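Long-range contact in toxin RelG (Mycobacterium tuberculosis, PDB 3G5O), which acts as the RNA-cleaving toxin of a type II toxin-antitoxin system, cutting preferentially at the 3'-end of purine ribonucleotides and inhibiting growth unless its cognate antitoxin neutralizes it: residues C[18-23]-C[86-91]. Residues are numbered along the deposited sequence; the frame is centred on the assembly and turned at random. Where two conformers were deposited one is given.
Sequences YTVRFT and TTVVIL
Strands 19-23 and 87-91 run parallel in register, Thr19 beside Thr87 through Phe22 beside Ile90, CA-CA 4.6-4.8 Å, axes inclined by 21°. Residues 19-23 and 87-90 are extended; Thr86 (phi/psi 32/59) and Thr87 form a G1 bulge opposite strand 75-82. Five backbone hydrogen bonds alternate in direction (donor first): Thr19 N-Thr86 O, Val88 N-Thr19 O and Ile90 N-Arg21 O (each 2.8 Å), Arg21 N-Val88 O (2.9 Å), Thr23 N-Ile90 O (3.1 Å). Val89 instead pairs with Arg80. Val20, Phe22, Val88 and Ile90 share one face, where all but Val88 meet helix 35-51; Ile90 CG1 sits 4.1 Å over the Phe22 ring centroid (CH-pi), Thr86 CA likewise 3.7 Å over that of Tyr18, whose OH bonds Asp83. On the Thr19 and Val89 face, Arg21 (m through chi3) hydrogen-bonds through NE to Thr83 OG1 of the Rv2865 chain. Thr23 (chi1 p) N-caps helix 24-30, OG1 bonding Ala26 N and Thr25 OG1. Outermost within its chain, strand 19-23 has its Thr19, Arg21 and Thr23 amides satisfied here, while at Phe22 and Thr23 the sheet continues, antiparallel, into the antitoxin.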
ATOM      1  N   TYR C  18      22.047   2.207  18.449  1.00 25.48           N
ATOM      2  CA  TYR C  18      21.461   0.886  18.640  1.00 24.15           C
ATOM      3  C   TYR C  18      22.368  -0.211  18.089  1.00 23.05           C
ATOM      4  O   TYR C  18      23.151   0.000  17.133  1.00 22.21           O
ATOM      5  CB  TYR C  18      20.071   0.855  17.993  1.00 25.31           C
ATOM      6  CG  TYR C  18      19.002   1.502  18.837  1.00 25.38           C
ATOM      7  CD1 TYR C  18      19.320   2.542  19.753  1.00 26.85           C
ATOM      8  CD2 TYR C  18      17.674   1.069  18.762  1.00 21.35           C
ATOM      9  CE1 TYR C  18      18.316   3.140  20.557  1.00 27.40           C
ATOM     10  CE2 TYR C  18      16.674   1.675  19.529  1.00 24.55           C
ATOM     11  CZ  TYR C  18      16.989   2.700  20.424  1.00 28.20           C
ATOM     12  OH  TYR C  18      15.982   3.263  21.195  1.00 29.75           O
ATOM     13  N   THR C  19      22.298  -1.382  18.705  1.00 21.46           N
ATOM     14  CA  THR C  19      22.975  -2.561  18.185  1.00 22.18           C
ATOM     15  C   THR C  19      22.199  -3.093  16.967  1.00 20.86           C
ATOM     16  O   THR C  19      21.023  -3.358  17.072  1.00 21.80           O
ATOM     17  CB  THR C  19      22.980  -3.691  19.246  1.00 23.58           C
ATOM     18  OG1 THR C  19      23.580  -3.189  20.432  1.00 24.30           O
ATOM     19  CG2 THR C  19      23.752  -4.942  18.769  1.00 21.92           C
ATOM     20  N   VAL C  20      22.874  -3.276  15.844  1.00 20.49           N
ATOM     21  CA  VAL C  20      22.190  -3.639  14.586  1.00 19.81           C
ATOM     22  C   VAL C  20      22.484  -5.100  14.337  1.00 20.15           C
ATOM     23  O   VAL C  20      23.629  -5.553  14.515  1.00 20.39           O
ATOM     24  CB  VAL C  20      22.661  -2.775  13.379  1.00 19.50           C
ATOM     25  CG1 VAL C  20      22.093  -3.362  12.018  1.00 16.90           C
ATOM     26  CG2 VAL C  20      22.210  -1.342  13.546  1.00 19.50           C
ATOM     27  N   ARG C  21      21.444  -5.854  13.973  1.00 19.86           N
ATOM     28  CA  ARG C  21      21.569  -7.288  13.722  1.00 20.06           C
ATOM     29  C   ARG C  21      20.864  -7.563  12.397  1.00 19.51           C
ATOM     30  O   ARG C  21      19.881  -6.877  12.062  1.00 19.88           O
ATOM     31  CB  ARG C  21      20.839  -8.096  14.811  1.00 20.37           C
ATOM     32  CG  ARG C  21      21.210  -7.813  16.264  1.00 23.89           C
ATOM     33  CD  ARG C  21      22.421  -8.574  16.722  1.00 25.65           C
ATOM     34  NE  ARG C  21      22.313 -10.037  16.662  1.00 28.74           N
ATOM     35  CZ  ARG C  21      23.320 -10.858  17.002  1.00 28.53           C
ATOM     36  NH1 ARG C  21      24.457 -10.342  17.457  1.00 30.02           N
ATOM     37  NH2 ARG C  21      23.204 -12.180  16.896  1.00 28.31           N
ATOM     38  N   PHE C  22      21.320  -8.579  11.672  1.00 18.85           N
ATOM     39  CA  PHE C  22      20.689  -8.971  10.406  1.00 19.29           C
ATOM     40  C   PHE C  22      20.081 -10.333  10.701  1.00 19.66           C
ATOM     41  O   PHE C  22      20.747 -11.198  11.310  1.00 20.32           O
ATOM     42  CB  PHE C  22      21.736  -9.163   9.275  1.00 18.58           C
ATOM     43  CG  PHE C  22      22.192  -7.874   8.607  1.00 19.65           C
ATOM     44  CD1 PHE C  22      21.798  -7.587   7.302  1.00 20.38           C
ATOM     45  CD2 PHE C  22      23.057  -7.002   9.253  1.00 19.31           C
ATOM     46  CE1 PHE C  22      22.207  -6.410   6.664  1.00 19.95           C
ATOM     47  CE2 PHE C  22      23.481  -5.824   8.637  1.00 20.51           C
ATOM     48  CZ  PHE C  22      23.064  -5.551   7.316  1.00 18.68           C
ATOM     49  N   THR C  23      18.844 -10.521  10.256  1.00 19.69           N
ATOM     50  CA  THR C  23      18.206 -11.848  10.252  1.00 19.65           C
ATOM     51  C   THR C  23      18.855 -12.672   9.134  1.00 20.79           C
ATOM     52  O   THR C  23      19.560 -12.130   8.261  1.00 18.41           O
ATOM     53  CB  THR C  23      16.690 -11.765   9.964  1.00 19.42           C
ATOM     54  OG1 THR C  23      16.469 -11.078   8.721  1.00 18.17           O
ATOM     55  CG2 THR C  23      15.943 -11.027  11.092  1.00 18.65           C
ATOM     56  N   THR C  86      17.714  -1.510  22.989  1.00 27.96           N
ATOM     57  CA  THR C  86      18.478  -0.640  22.059  1.00 26.91           C
ATOM     58  C   THR C  86      19.057  -1.419  20.869  1.00 24.97           C
ATOM     59  O   THR C  86      20.291  -1.470  20.654  1.00 23.55           O
ATOM     60  CB  THR C  86      19.583   0.204  22.779  1.00 27.50           C
ATOM     61  OG1 THR C  86      20.532  -0.653  23.425  1.00 30.18           O
ATOM     62  CG2 THR C  86      18.967   1.154  23.783  1.00 28.20           C
ATOM     63  N   THR C  87      18.144  -2.047  20.125  1.00 22.81           N
ATOM     64  CA  THR C  87      18.499  -2.935  19.042  1.00 23.18           C
ATOM     65  C   THR C  87      17.666  -2.603  17.796  1.00 22.12           C
ATOM     66  O   THR C  87      16.489  -2.201  17.902  1.00 21.54           O
ATOM     67  CB  THR C  87      18.317  -4.437  19.479  1.00 23.69           C
ATOM     68  OG1 THR C  87      19.289  -4.747  20.492  1.00 25.80           O
ATOM     69  CG2 THR C  87      18.560  -5.418  18.311  1.00 25.66           C
ATOM     70  N   VAL C  88      18.302  -2.740  16.628  1.00 21.01           N
ATOM     71  CA  VAL C  88      17.617  -2.685  15.340  1.00 20.19           C
ATOM     72  C   VAL C  88      17.897  -4.019  14.684  1.00 19.27           C
ATOM     73  O   VAL C  88      19.047  -4.474  14.722  1.00 19.05           O
ATOM     74  CB  VAL C  88      18.232  -1.615  14.467  1.00 20.52           C
ATOM     75  CG1 VAL C  88      17.720  -1.731  12.958  1.00 22.18           C
ATOM     76  CG2 VAL C  88      17.960  -0.239  15.073  1.00 20.22           C
ATOM     77  N   VAL C  89      16.862  -4.615  14.077  1.00 18.15           N
ATOM     78  CA  VAL C  89      16.969  -5.862  13.346  1.00 18.31           C
ATOM     79  C   VAL C  89      16.506  -5.686  11.916  1.00 17.58           C
ATOM     80  O   VAL C  89      15.373  -5.268  11.662  1.00 16.74           O
ATOM     81  CB  VAL C  89      16.174  -7.021  14.022  1.00 18.83           C
ATOM     82  CG1 VAL C  89      16.436  -8.329  13.269  1.00 21.07           C
ATOM     83  CG2 VAL C  89      16.627  -7.222  15.482  1.00 21.74           C
ATOM     84  N   ILE C  90      17.425  -5.948  10.980  1.00 17.29           N
ATOM     85  CA  ILE C  90      17.172  -5.820   9.553  0.50 16.42           C
ATOM     86  C   ILE C  90      16.498  -7.094   9.071  1.00 16.91           C
ATOM     87  O   ILE C  90      17.056  -8.174   9.230  1.00 16.72           O
ATOM     88  CB  ILE C  90      18.503  -5.693   8.760  0.50 16.84           C
ATOM     89  CG1 ILE C  90      19.431  -4.672   9.428  0.50 16.43           C
ATOM     90  CG2 ILE C  90      18.239  -5.360   7.268  0.50 14.64           C
ATOM     91  CD1 ILE C  90      18.839  -3.289   9.468  0.50 15.72           C
ATOM     92  N   LEU C  91      15.339  -6.947   8.449  1.00 16.73           N
ATOM     93  CA  LEU C  91      14.527  -8.040   7.931  1.00 16.69           C
ATOM     94  C   LEU C  91      14.842  -8.295   6.468  1.00 16.42           C
ATOM     95  O   LEU C  91      14.891  -9.452   6.058  1.00 17.74           O
ATOM     96  CB  LEU C  91      13.025  -7.668   8.033  1.00 15.37           C
ATOM     97  CG  LEU C  91      12.597  -7.161   9.411  1.00 19.25           C
ATOM     98  CD1 LEU C  91      11.120  -6.886   9.333  1.00 22.91           C
ATOM     99  CD2 LEU C  91      12.938  -8.141  10.635  1.00 18.78           C
TER